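Local structure of oxetanocin-like protein (Pyrococcus furiosus, 1XX7) at residues 70-75 with 113-117; 26-32 with 150-154; 133-137 with 155-161; 15-19 with 76-81. The protein probably hydrolyses 2'-deoxyribonucleoside 5'-phosphates to deoxyribonucleosides and phosphate, as a metal-dependent 5'-deoxynucleotidase of the HD-domain family. All coordinates share one frame. Residue numbers count along the deposited sequence, not the author numbering.

Interaction 1 (70-75 with 113-117); sequences KIAIIH and LFEEY. With NI (nickel (II) ion), chain G.
Helical residues 70-74 and the helix at 113-117 cross almost at right angles (signed angle -88°, axes 9.3 Å apart), with Ile71 CA 5.7 Å from Leu113 CA and His75 CA 5.8 Å from Phe114 CA. Apolar contacts fill the crossing: Ile71 (mt) places CG1 3.8 Å from Leu113 CD2 and CG2 3.7 Å from Tyr117 CB, while Ile74 (chi1 p) sets CD1 3.9 Å from Phe114 CB. Among the aromatic contacts, His75 CB lies over the Tyr117 face, 3.9 Å from the ring centroid, a CH-pi contact; the two rings meet obliquely, centroids 4.7 Å apart and planes at 57°. His75 O approaches the Phe114 ring edge, 3.2 Å from CE1. Within 70-75, His75 ND1 donates to Ala72 O (2.7 Å). The nickel ion lies 2.3 Å from His75 NE2; His41, Asp76 and Asp132 complete this H...HD...D site of an HD domain. Apolar and aromatic, with no hydrogen bond across, the contact lies directly against a metal-binding histidine whose two ring nitrogens are both engaged, consistent with a fixed ring orientation.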
loop_
_atom_site.group_PDB
_atom_site.type_symbol
_atom_site.label_atom_id
_atom_site.label_comp_id
_atom_site.label_asym_id
_atom_site.label_seq_id
_atom_site.Cartn_x
_atom_site.Cartn_y
_atom_site.Cartn_z
ATOM N N LYS A 70 21.293 -12.435 -20.661
ATOM C CA LYS A 70 21.934 -11.158 -20.294
ATOM C C LYS A 70 21.075 -9.968 -20.757
ATOM O O LYS A 70 20.916 -8.990 -20.040
ATOM C CB LYS A 70 23.319 -11.005 -20.887
ATOM C CG LYS A 70 24.404 -11.894 -20.359
ATOM C CD LYS A 70 25.698 -11.596 -21.097
ATOM C CE LYS A 70 26.831 -12.478 -20.656
ATOM N NZ LYS A 70 28.186 -11.939 -21.091
ATOM N N ILE A 71 20.519 -10.070 -21.958
ATOM C CA ILE A 71 19.712 -8.980 -22.525
ATOM C C ILE A 71 18.451 -8.745 -21.694
ATOM O O ILE A 71 18.103 -7.618 -21.427
ATOM C CB ILE A 71 19.303 -9.266 -23.993
ATOM C CG1 ILE A 71 20.530 -9.245 -24.925
ATOM C CG2 ILE A 71 18.210 -8.275 -24.464
ATOM C CD1 ILE A 71 20.263 -9.857 -26.317
ATOM N N ALA A 72 17.775 -9.834 -21.328
ATOM C CA ALA A 72 16.582 -9.785 -20.524
ATOM C C ALA A 72 16.808 -9.082 -19.158
ATOM O O ALA A 72 15.964 -8.316 -18.708
ATOM C CB ALA A 72 16.074 -11.168 -20.307
ATOM N N ILE A 73 17.955 -9.363 -18.555
ATOM C CA ILE A 73 18.396 -8.780 -17.309
ATOM C C ILE A 73 18.685 -7.304 -17.419
ATOM O O ILE A 73 18.250 -6.527 -16.551
ATOM C CB ILE A 73 19.611 -9.533 -16.721
ATOM C CG1 ILE A 73 19.181 -10.908 -16.261
ATOM C CG2 ILE A 73 20.198 -8.774 -15.497
ATOM C CD1 ILE A 73 20.345 -11.862 -16.089
ATOM N N ILE A 74 19.369 -6.889 -18.475
ATOM C CA ILE A 74 19.762 -5.466 -18.580
ATOM C C ILE A 74 18.717 -4.601 -19.309
ATOM O O ILE A 74 18.819 -3.397 -19.316
ATOM C CB ILE A 74 21.167 -5.300 -19.203
ATOM C CG1 ILE A 74 21.223 -5.836 -20.636
ATOM C CG2 ILE A 74 22.235 -6.047 -18.330
ATOM C CD1 ILE A 74 20.802 -4.891 -21.696
ATOM N N HIS A 75 17.692 -5.211 -19.901
ATOM C CA HIS A 75 16.938 -4.489 -20.921
ATOM C C HIS A 75 16.180 -3.230 -20.430
ATOM O O HIS A 75 16.037 -2.268 -21.191
ATOM C CB HIS A 75 16.050 -5.431 -21.695
ATOM C CG HIS A 75 14.706 -5.606 -21.097
ATOM N ND1 HIS A 75 14.473 -6.445 -20.036
ATOM C CD2 HIS A 75 13.527 -5.011 -21.381
ATOM C CE1 HIS A 75 13.204 -6.364 -19.684
ATOM N NE2 HIS A 75 12.601 -5.516 -20.494
ATOM N N LEU A 113 24.260 -4.932 -26.203
ATOM C CA LEU A 113 23.150 -5.800 -25.764
ATOM C C LEU A 113 21.825 -5.058 -25.709
ATOM O O LEU A 113 20.813 -5.589 -26.174
ATOM C CB LEU A 113 23.427 -6.434 -24.393
ATOM C CG LEU A 113 24.470 -7.563 -24.300
ATOM C CD1 LEU A 113 24.354 -8.167 -22.920
ATOM C CD2 LEU A 113 24.304 -8.645 -25.350
ATOM N N PHE A 114 21.831 -3.841 -25.149
ATOM C CA PHE A 114 20.618 -2.998 -25.142
ATOM C C PHE A 114 20.249 -2.509 -26.573
ATOM O O PHE A 114 19.058 -2.354 -26.882
ATOM C CB PHE A 114 20.748 -1.825 -24.180
ATOM C CG PHE A 114 19.547 -0.911 -24.169
ATOM C CD1 PHE A 114 18.364 -1.294 -23.536
ATOM C CD2 PHE A 114 19.584 0.322 -24.813
ATOM C CE1 PHE A 114 17.245 -0.459 -23.533
ATOM C CE2 PHE A 114 18.454 1.162 -24.816
ATOM C CZ PHE A 114 17.286 0.770 -24.166
ATOM N N GLU A 115 21.260 -2.307 -27.444
ATOM C CA GLU A 115 21.002 -2.047 -28.881
ATOM C C GLU A 115 20.255 -3.218 -29.510
ATOM O O GLU A 115 19.291 -3.000 -30.256
ATOM C CB GLU A 115 22.298 -1.733 -29.682
ATOM N N GLU A 116 20.687 -4.455 -29.217
ATOM C CA GLU A 116 20.029 -5.630 -29.780
ATOM C C GLU A 116 18.576 -5.704 -29.338
ATOM O O GLU A 116 17.682 -6.099 -30.111
ATOM C CB GLU A 116 20.718 -6.934 -29.358
ATOM C CG GLU A 116 21.863 -7.362 -30.268
ATOM C CD GLU A 116 22.315 -8.783 -30.059
ATOM O OE1 GLU A 116 21.530 -9.745 -30.189
ATOM O OE2 GLU A 116 23.500 -8.941 -29.844
ATOM N N TYR A 117 18.350 -5.399 -28.061
ATOM C CA TYR A 117 16.996 -5.413 -27.516
ATOM C C TYR A 117 16.183 -4.324 -28.254
ATOM O O TYR A 117 15.085 -4.610 -28.805
ATOM C CB TYR A 117 16.960 -5.193 -25.982
ATOM C CG TYR A 117 15.542 -5.048 -25.495
ATOM C CD1 TYR A 117 14.714 -6.141 -25.461
ATOM C CD2 TYR A 117 15.004 -3.803 -25.169
ATOM C CE1 TYR A 117 13.439 -6.049 -25.074
ATOM C CE2 TYR A 117 13.652 -3.695 -24.774
ATOM C CZ TYR A 117 12.895 -4.843 -24.746
ATOM O OH TYR A 117 11.579 -4.852 -24.362
HETATM NI NI NI G . 10.555 -4.443 -20.240
#

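Interaction 2 (26-32 with 150-154); sequences GWLIKGV and NLSEF
At the apolar centre the six-membered ring of Trp27 meets Phe154 obliquely, with centroids 4.7 Å apart and planes at 42°; Trp27 CZ3 lies over the Phe154 face, 3.8 Å from CD2. Trp27 (chi1 m, chi2 124°) also brings CZ3 to 4.0 Å from Leu151 CD1, and Val32 CG2 sits farther off, 4.4 Å from the same Leu151 CD1. Residues 26-30 are helical and end in a Schellman motif, with Gly31 at phi 99° and bonds Val32 N to Trp27 O (3.1 Å) and Gly31 N to Leu28 O (3.1 Å). Opposite them, 150-151 are loop and 152-154 form a 3-10 turn. Register pairs Lys30 with Asn150 (CA to CA 7.0 Å) and Gly26 with Phe154 (9.3 Å). Outward, Lys30 (mmtt) lays CG 3.7 Å from Leu151 CD2 and reaches the polar edge, where NZ donates to Asn150 O (2.7 Å). Lys30 NZ also lies 2.5 Å from Glu153 OE2, a salt bridge, although that oxygen is less surely placed. Asn150 ND2 returns a hydrogen bond to Lys30 O (2.7 Å), the carbonyl just before Gly31. Trp27 NE1 bonds Glu36. Trp27, edge-to-face with Tyr143, and Val32 pack on helix 123-145, which Leu151 also touches through Tyr143.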
loop_
_atom_site.group_PDB
_atom_site.type_symbol
_atom_site.label_atom_id
_atom_site.label_comp_id
_atom_site.label_asym_id
_atom_site.label_seq_id
_atom_site.Cartn_x
_atom_site.Cartn_y
_atom_site.Cartn_z
ATOM N N GLY A 26 2.514 2.563 -16.605
ATOM C CA GLY A 26 1.296 2.219 -17.339
ATOM C C GLY A 26 0.184 1.735 -16.400
ATOM O O GLY A 26 -0.915 2.284 -16.396
ATOM N N TRP A 27 0.486 0.745 -15.557
ATOM C CA TRP A 27 -0.518 0.239 -14.591
ATOM C C TRP A 27 -0.971 1.373 -13.644
ATOM O O TRP A 27 -2.154 1.564 -13.402
ATOM C CB TRP A 27 0.015 -0.959 -13.775
ATOM C CG TRP A 27 0.735 -2.029 -14.594
ATOM C CD1 TRP A 27 1.998 -2.483 -14.393
ATOM C CD2 TRP A 27 0.223 -2.758 -15.744
ATOM N NE1 TRP A 27 2.317 -3.423 -15.333
ATOM C CE2 TRP A 27 1.245 -3.638 -16.160
ATOM C CE3 TRP A 27 -1.001 -2.751 -16.451
ATOM C CZ2 TRP A 27 1.102 -4.505 -17.267
ATOM C CZ3 TRP A 27 -1.151 -3.633 -17.571
ATOM C CH2 TRP A 27 -0.094 -4.476 -17.971
ATOM N N LEU A 28 -0.004 2.118 -13.139
ATOM C CA LEU A 28 -0.219 3.014 -12.045
ATOM C C LEU A 28 -1.150 4.144 -12.448
ATOM O O LEU A 28 -2.098 4.498 -11.721
ATOM C CB LEU A 28 1.143 3.512 -11.565
ATOM C CG LEU A 28 1.326 4.514 -10.443
ATOM C CD1 LEU A 28 2.763 4.519 -9.914
ATOM C CD2 LEU A 28 0.935 5.908 -10.954
ATOM N N ILE A 29 -0.901 4.657 -13.637
ATOM C CA ILE A 29 -1.705 5.691 -14.225
ATOM C C ILE A 29 -3.137 5.220 -14.591
ATOM O O ILE A 29 -4.058 6.011 -14.551
ATOM C CB ILE A 29 -0.974 6.304 -15.444
ATOM C CG1 ILE A 29 0.298 7.022 -14.945
ATOM C CG2 ILE A 29 -1.877 7.312 -16.146
ATOM C CD1 ILE A 29 1.240 7.428 -15.975
ATOM N N LYS A 30 -3.283 3.953 -14.971
ATOM C CA LYS A 30 -4.550 3.328 -15.124
ATOM C C LYS A 30 -5.366 3.164 -13.823
ATOM O O LYS A 30 -6.535 2.892 -13.895
ATOM C CB LYS A 30 -4.400 1.957 -15.768
ATOM C CG LYS A 30 -4.037 2.000 -17.215
ATOM C CD LYS A 30 -5.239 2.374 -18.032
ATOM C CE LYS A 30 -4.923 2.531 -19.479
ATOM N NZ LYS A 30 -6.257 2.505 -20.209
ATOM N N GLY A 31 -4.751 3.281 -12.655
ATOM C CA GLY A 31 -5.467 3.080 -11.403
ATOM C C GLY A 31 -5.275 1.717 -10.786
ATOM O O GLY A 31 -5.927 1.380 -9.800
ATOM N N VAL A 32 -4.414 0.898 -11.372
ATOM C CA VAL A 32 -4.078 -0.370 -10.743
ATOM C C VAL A 32 -3.396 -0.020 -9.415
ATOM O O VAL A 32 -2.421 0.725 -9.404
ATOM C CB VAL A 32 -3.158 -1.226 -11.588
ATOM C CG1 VAL A 32 -2.675 -2.492 -10.751
ATOM C CG2 VAL A 32 -3.835 -1.620 -12.872
ATOM N N ASN A 150 -10.044 -1.420 -17.508
ATOM C CA ASN A 150 -9.563 -0.363 -18.385
ATOM C C ASN A 150 -8.188 -0.641 -19.032
ATOM O O ASN A 150 -7.464 0.274 -19.388
ATOM C CB ASN A 150 -9.539 0.960 -17.604
ATOM C CG ASN A 150 -8.607 0.932 -16.328
ATOM O OD1 ASN A 150 -8.160 -0.118 -15.830
ATOM N ND2 ASN A 150 -8.335 2.111 -15.817
ATOM N N LEU A 151 -7.854 -1.912 -19.195
ATOM C CA LEU A 151 -6.553 -2.350 -19.682
ATOM C C LEU A 151 -6.612 -3.090 -21.049
ATOM O O LEU A 151 -5.650 -3.734 -21.422
ATOM C CB LEU A 151 -5.935 -3.337 -18.665
ATOM C CG LEU A 151 -5.834 -2.890 -17.208
ATOM C CD1 LEU A 151 -4.995 -3.920 -16.455
ATOM C CD2 LEU A 151 -5.191 -1.487 -17.082
ATOM N N SER A 152 -7.722 -3.003 -21.785
ATOM C CA SER A 152 -7.871 -3.734 -23.067
ATOM C C SER A 152 -6.826 -3.356 -24.129
ATOM O O SER A 152 -6.410 -4.186 -24.918
ATOM C CB SER A 152 -9.272 -3.497 -23.652
ATOM O OG SER A 152 -9.389 -2.139 -24.075
ATOM N N GLU A 153 -6.430 -2.097 -24.145
ATOM C CA GLU A 153 -5.418 -1.627 -25.058
ATOM C C GLU A 153 -4.097 -2.421 -24.970
ATOM O O GLU A 153 -3.353 -2.487 -25.972
ATOM C CB GLU A 153 -5.106 -0.148 -24.783
ATOM C CG GLU A 153 -4.488 0.051 -23.411
ATOM C CD GLU A 153 -4.187 1.477 -23.077
ATOM O OE1 GLU A 153 -3.137 2.002 -23.540
ATOM O OE2 GLU A 153 -4.984 2.064 -22.325
ATOM N N PHE A 154 -3.785 -2.985 -23.788
ATOM C CA PHE A 154 -2.474 -3.610 -23.574
ATOM C C PHE A 154 -2.355 -4.885 -24.392
ATOM O O PHE A 154 -1.263 -5.322 -24.729
ATOM C CB PHE A 154 -2.211 -3.865 -22.080
ATOM C CG PHE A 154 -1.876 -2.623 -21.322
ATOM C CD1 PHE A 154 -0.637 -2.046 -21.434
ATOM C CD2 PHE A 154 -2.823 -1.992 -20.537
ATOM C CE1 PHE A 154 -0.349 -0.858 -20.744
ATOM C CE2 PHE A 154 -2.525 -0.835 -19.846
ATOM C CZ PHE A 154 -1.312 -0.274 -19.941
#

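Interaction 3 (133-137 with 155-161); sequences KLDMI and WNALEDL
Residues 133-137 are regular helix, and 157-161 form a weakly bonded helix that runs back along them: the axes are 10.1 Å apart, their directions 157° from parallel. CA of Lys133 lies 6.4 Å from that of Ala157, and CA of Ile137 5.6 Å from that of Trp155. Lys133 (mttm) sets CD 3.5 Å from Leu161 CD2, and its NZ ends 3.5 Å from Asp160 OD2, a salt bridge whose hydrogen bond is weak. One residue on, Leu134 (mt) puts CD2 3.9 Å from Leu161 CD1. Asp135 is out of reach of 155-161; it is hydrogen-bonded to His41 ND1 and salt-bridged to Arg44 and to Lys20 of the second subunit. Met136 (chi1 t, chi2 t, chi3 p) bends CE to 3.9 Å from Ala157 CB. Ile137 (mt) meets the start of 155-161: CG2 lies over the face of Trp155, 3.9 Å from the six-membered-ring centroid (CH-pi), while CD1 is 3.9 Å from Leu158 CG and 4.1 Å from Ala157 CB. Trp155 NE1 bonds Glu144, and Leu158 packs on helix 171-179. This is near-antiparallel helix packing in an all-helical HD domain, on the helix 123-145 that carries the metal ligand Asp132.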
loop_
_atom_site.group_PDB
_atom_site.type_symbol
_atom_site.label_atom_id
_atom_site.label_comp_id
_atom_site.label_asym_id
_atom_site.label_seq_id
_atom_site.Cartn_x
_atom_site.Cartn_y
_atom_site.Cartn_z
ATOM N N LYS A 133 6.784 -8.229 -24.088
ATOM C CA LYS A 133 5.397 -8.030 -24.458
ATOM C C LYS A 133 4.492 -9.066 -23.874
ATOM O O LYS A 133 3.379 -8.752 -23.472
ATOM C CB LYS A 133 5.286 -7.975 -25.984
ATOM C CG LYS A 133 5.880 -6.654 -26.530
ATOM C CD LYS A 133 6.191 -6.718 -28.006
ATOM C CE LYS A 133 6.723 -5.371 -28.522
ATOM N NZ LYS A 133 5.944 -4.224 -27.915
ATOM N N LEU A 134 4.953 -10.312 -23.816
ATOM C CA LEU A 134 4.170 -11.382 -23.174
ATOM C C LEU A 134 3.987 -11.184 -21.671
ATOM O O LEU A 134 2.921 -11.432 -21.160
ATOM C CB LEU A 134 4.782 -12.742 -23.447
ATOM C CG LEU A 134 4.697 -13.177 -24.921
ATOM C CD1 LEU A 134 5.231 -14.584 -25.040
ATOM C CD2 LEU A 134 3.296 -13.085 -25.478
ATOM N N ASP A 135 5.036 -10.762 -20.970
ATOM C CA ASP A 135 4.911 -10.443 -19.568
ATOM C C ASP A 135 3.803 -9.365 -19.353
ATOM O O ASP A 135 2.946 -9.528 -18.500
ATOM C CB ASP A 135 6.220 -9.921 -19.008
ATOM C CG ASP A 135 6.061 -9.382 -17.612
ATOM O OD1 ASP A 135 5.793 -10.177 -16.671
ATOM O OD2 ASP A 135 6.169 -8.158 -17.467
ATOM N N MET A 136 3.844 -8.307 -20.157
ATOM C CA MET A 136 2.872 -7.193 -20.116
ATOM C C MET A 136 1.428 -7.595 -20.361
ATOM O O MET A 136 0.556 -7.173 -19.651
ATOM C CB MET A 136 3.253 -6.093 -21.102
ATOM C CG MET A 136 2.506 -4.806 -20.825
ATOM S SD MET A 136 2.934 -3.401 -21.911
ATOM C CE MET A 136 1.974 -4.003 -23.348
ATOM N N ILE A 137 1.201 -8.425 -21.367
ATOM C CA ILE A 137 -0.117 -8.789 -21.773
ATOM C C ILE A 137 -0.700 -9.725 -20.760
ATOM O O ILE A 137 -1.896 -9.637 -20.432
ATOM C CB ILE A 137 -0.139 -9.509 -23.173
ATOM C CG1 ILE A 137 0.412 -8.606 -24.272
ATOM C CG2 ILE A 137 -1.577 -9.904 -23.555
ATOM C CD1 ILE A 137 0.693 -9.384 -25.536
ATOM N N TRP A 155 -3.498 -5.447 -24.743
ATOM C CA TRP A 155 -3.573 -6.604 -25.615
ATOM C C TRP A 155 -3.207 -6.307 -27.072
ATOM O O TRP A 155 -2.970 -7.228 -27.858
ATOM C CB TRP A 155 -4.983 -7.140 -25.554
ATOM C CG TRP A 155 -5.343 -7.608 -24.175
ATOM C CD1 TRP A 155 -5.753 -6.842 -23.100
ATOM C CD2 TRP A 155 -5.332 -8.962 -23.720
ATOM N NE1 TRP A 155 -5.996 -7.646 -22.019
ATOM C CE2 TRP A 155 -5.744 -8.953 -22.374
ATOM C CE3 TRP A 155 -4.995 -10.185 -24.321
ATOM C CZ2 TRP A 155 -5.826 -10.118 -21.623
ATOM C CZ3 TRP A 155 -5.079 -11.324 -23.583
ATOM C CH2 TRP A 155 -5.488 -11.292 -22.246
ATOM N N ASN A 156 -3.169 -5.024 -27.437
ATOM C CA ASN A 156 -2.806 -4.633 -28.790
ATOM C C ASN A 156 -1.348 -4.997 -29.089
ATOM O O ASN A 156 -0.946 -5.042 -30.258
ATOM C CB ASN A 156 -3.057 -3.120 -29.030
ATOM C CG ASN A 156 -4.546 -2.748 -28.993
ATOM O OD1 ASN A 156 -5.421 -3.594 -29.215
ATOM N ND2 ASN A 156 -4.835 -1.467 -28.720
ATOM N N ALA A 157 -0.558 -5.262 -28.045
ATOM C CA ALA A 157 0.832 -5.678 -28.241
ATOM C C ALA A 157 0.938 -7.073 -28.890
ATOM O O ALA A 157 1.962 -7.374 -29.476
ATOM C CB ALA A 157 1.653 -5.610 -26.915
ATOM N N LEU A 158 -0.101 -7.903 -28.794
ATOM C CA LEU A 158 -0.137 -9.153 -29.567
ATOM C C LEU A 158 0.135 -8.882 -31.059
ATOM O O LEU A 158 0.909 -9.618 -31.693
ATOM C CB LEU A 158 -1.471 -9.869 -29.432
ATOM C CG LEU A 158 -1.692 -10.808 -28.265
ATOM C CD1 LEU A 158 -3.166 -11.257 -28.194
ATOM C CD2 LEU A 158 -0.779 -12.013 -28.358
ATOM N N GLU A 159 -0.470 -7.819 -31.601
ATOM C CA GLU A 159 -0.299 -7.464 -33.016
ATOM C C GLU A 159 1.162 -7.184 -33.368
ATOM O O GLU A 159 1.585 -7.429 -34.486
ATOM C CB GLU A 159 -1.127 -6.221 -33.379
ATOM C CG GLU A 159 -2.639 -6.310 -33.103
ATOM C CD GLU A 159 -3.341 -4.925 -33.083
ATOM O OE1 GLU A 159 -2.632 -3.877 -33.037
ATOM O OE2 GLU A 159 -4.609 -4.895 -33.102
ATOM N N ASP A 160 1.922 -6.645 -32.415
ATOM C CA ASP A 160 3.336 -6.292 -32.644
ATOM C C ASP A 160 4.276 -7.532 -32.759
ATOM O O ASP A 160 5.405 -7.417 -33.234
ATOM C CB ASP A 160 3.889 -5.405 -31.510
ATOM C CG ASP A 160 2.996 -4.216 -31.155
ATOM O OD1 ASP A 160 1.958 -3.959 -31.836
ATOM O OD2 ASP A 160 3.367 -3.537 -30.153
ATOM N N LEU A 161 3.804 -8.701 -32.314
ATOM C CA LEU A 161 4.621 -9.927 -32.281
ATOM C C LEU A 161 4.791 -10.593 -33.625
ATOM O O LEU A 161 5.878 -11.106 -33.925
ATOM C CB LEU A 161 4.017 -10.934 -31.306
ATOM C CG LEU A 161 3.903 -10.398 -29.887
ATOM C CD1 LEU A 161 3.489 -11.505 -28.986
ATOM C CD2 LEU A 161 5.215 -9.790 -29.482
#

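Interaction 4 (15-19 with 76-81); sequences LAGKL and DLGEAI. With NI (nickel (II) ion), chain G.
This contact lies beside the metal site of the HD domain, behind the ligand Asp76, whose OD2 binds nickel at 2.1 Å alongside His41, His75 and Asp132. The ligand opens a type I beta turn, Asp76 to Glu79, closed by Glu79 N to Asp76 O (3.0 Å), and the chain enters the short helix containing 79-81. Residues 15-19, at the C-terminal part of the N-terminal helix, pack on that turn; Lys18 and Ala80 are the closest pair in register, CA to CA 5.4 Å. Ala80 CB points into the interface, 3.4 Å from Leu15 O, 3.7 Å from Leu15 CG and 3.8 Å from Leu19 CD2. Leu15 (tp) also brings CD1 to 3.9 Å from Ile81 CG1. Leu77 (tp) sends CD1 to 3.8 Å from Ala16 CA and 3.9 Å from Leu19 CD1. Leu19 (mt) places CD2 3.5 Å from Ala80 N and 3.9 Å from Asp76 O, so it rests against the backbone of the turn. No hydrogen bond joins the two segments. Around it, Leu19 touches Val38 and Ala39 at the start of helix 38-58, Leu77 and Ile81 pack on helix 95-106, and Ala16 and Leu77 meet Phe47 of the second subunit.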
loop_
_atom_site.group_PDB
_atom_site.type_symbol
_atom_site.label_atom_id
_atom_site.label_comp_id
_atom_site.label_asym_id
_atom_site.label_seq_id
_atom_site.Cartn_x
_atom_site.Cartn_y
_atom_site.Cartn_z
ATOM N N LEU A 15 22.141 0.603 -7.966
ATOM C CA LEU A 15 21.393 0.989 -9.155
ATOM C C LEU A 15 20.280 0.008 -9.524
ATOM O O LEU A 15 19.162 0.420 -9.709
ATOM C CB LEU A 15 22.323 1.167 -10.339
ATOM C CG LEU A 15 21.621 1.899 -11.492
ATOM C CD1 LEU A 15 21.540 3.404 -11.163
ATOM C CD2 LEU A 15 22.317 1.700 -12.742
ATOM N N ALA A 16 20.607 -1.277 -9.687
ATOM C CA ALA A 16 19.599 -2.318 -9.894
ATOM C C ALA A 16 18.525 -2.396 -8.779
ATOM O O ALA A 16 17.373 -2.753 -9.032
ATOM C CB ALA A 16 20.296 -3.732 -10.054
ATOM N N GLY A 17 18.913 -2.131 -7.544
ATOM C CA GLY A 17 17.951 -2.024 -6.451
ATOM C C GLY A 17 16.884 -0.948 -6.663
ATOM O O GLY A 17 15.778 -1.079 -6.194
ATOM N N LYS A 18 17.215 0.108 -7.380
ATOM C CA LYS A 18 16.233 1.122 -7.750
ATOM C C LYS A 18 15.012 0.565 -8.533
ATOM O O LYS A 18 13.856 1.001 -8.323
ATOM C CB LYS A 18 16.914 2.227 -8.513
ATOM C CG LYS A 18 17.776 3.128 -7.692
ATOM C CD LYS A 18 18.338 4.216 -8.645
ATOM C CE LYS A 18 19.300 5.252 -8.035
ATOM N NZ LYS A 18 19.117 5.280 -6.589
ATOM N N LEU A 19 15.271 -0.449 -9.362
ATOM C CA LEU A 19 14.208 -1.154 -10.074
ATOM C C LEU A 19 13.260 -1.875 -9.187
ATOM O O LEU A 19 12.167 -2.198 -9.640
ATOM C CB LEU A 19 14.761 -2.167 -11.080
ATOM C CG LEU A 19 15.646 -1.665 -12.214
ATOM C CD1 LEU A 19 15.792 -2.779 -13.281
ATOM C CD2 LEU A 19 15.120 -0.434 -12.818
ATOM N N ASP A 76 15.747 -3.217 -19.162
ATOM C CA ASP A 76 15.058 -2.064 -18.582
ATOM C C ASP A 76 15.871 -1.435 -17.450
ATOM O O ASP A 76 15.358 -0.585 -16.729
ATOM C CB ASP A 76 13.682 -2.469 -18.071
ATOM C CG ASP A 76 12.652 -2.563 -19.180
ATOM O OD1 ASP A 76 12.941 -2.148 -20.303
ATOM O OD2 ASP A 76 11.529 -3.047 -18.938
ATOM N N LEU A 77 17.155 -1.794 -17.345
ATOM C CA LEU A 77 18.000 -1.287 -16.281
ATOM C C LEU A 77 18.273 0.234 -16.375
ATOM O O LEU A 77 18.481 0.897 -15.348
ATOM C CB LEU A 77 19.307 -2.051 -16.288
ATOM C CG LEU A 77 20.264 -1.900 -15.114
ATOM C CD1 LEU A 77 19.555 -1.954 -13.708
ATOM C CD2 LEU A 77 21.313 -3.005 -15.263
ATOM N N GLY A 78 18.248 0.774 -17.600
ATOM C CA GLY A 78 18.309 2.213 -17.816
ATOM C C GLY A 78 17.156 2.998 -17.174
ATOM O O GLY A 78 17.275 4.215 -16.944
ATOM N N GLU A 79 16.063 2.293 -16.870
ATOM C CA GLU A 79 14.928 2.879 -16.170
ATOM C C GLU A 79 15.219 3.167 -14.696
ATOM O O GLU A 79 14.522 3.962 -14.088
ATOM C CB GLU A 79 13.669 2.006 -16.343
ATOM C CG GLU A 79 13.332 1.838 -17.808
ATOM C CD GLU A 79 11.994 1.191 -18.110
ATOM O OE1 GLU A 79 11.375 0.520 -17.242
ATOM O OE2 GLU A 79 11.584 1.332 -19.269
ATOM N N ALA A 80 16.265 2.545 -14.140
ATOM C CA ALA A 80 16.769 2.898 -12.830
ATOM C C ALA A 80 17.109 4.371 -12.747
ATOM O O ALA A 80 16.947 4.981 -11.709
ATOM C CB ALA A 80 18.006 2.039 -12.455
ATOM N N ILE A 81 17.553 4.928 -13.856
ATOM C CA ILE A 81 17.894 6.357 -14.003
ATOM C C ILE A 81 16.754 7.209 -14.604
ATOM O O ILE A 81 16.430 8.282 -14.108
ATOM C CB ILE A 81 19.203 6.436 -14.863
ATOM C CG1 ILE A 81 20.226 5.461 -14.246
ATOM C CG2 ILE A 81 19.728 7.842 -14.965
ATOM C CD1 ILE A 81 21.628 5.706 -14.562
HETATM NI NI NI G . 10.555 -4.443 -20.240
#

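In the fold
Interactions 1 and 4 adjoin at His75-Asp76, the consecutive metal ligands, and their centres are 13 Å apart: one packs the end of helix 65-74, the other the turn that follows, and both also reach the second subunit. Interactions 2 and 3 touch directly, with Trp27 CH2 3.2 Å from Met136 O and Phe154 O 3.7 Å from Ile137 CG1; their centres are 14 Å apart. The side chains of Met136 and Trp27 lie about 8 and 10 Å from nickel, near the site without binding it. Interaction 3 lies across the chain's centre from interactions 1 and 4, at 18 and 23 Å between centres. Helix 123-145 carries 133-137, is touched by Ile71 and Tyr117, and contributes Asp132.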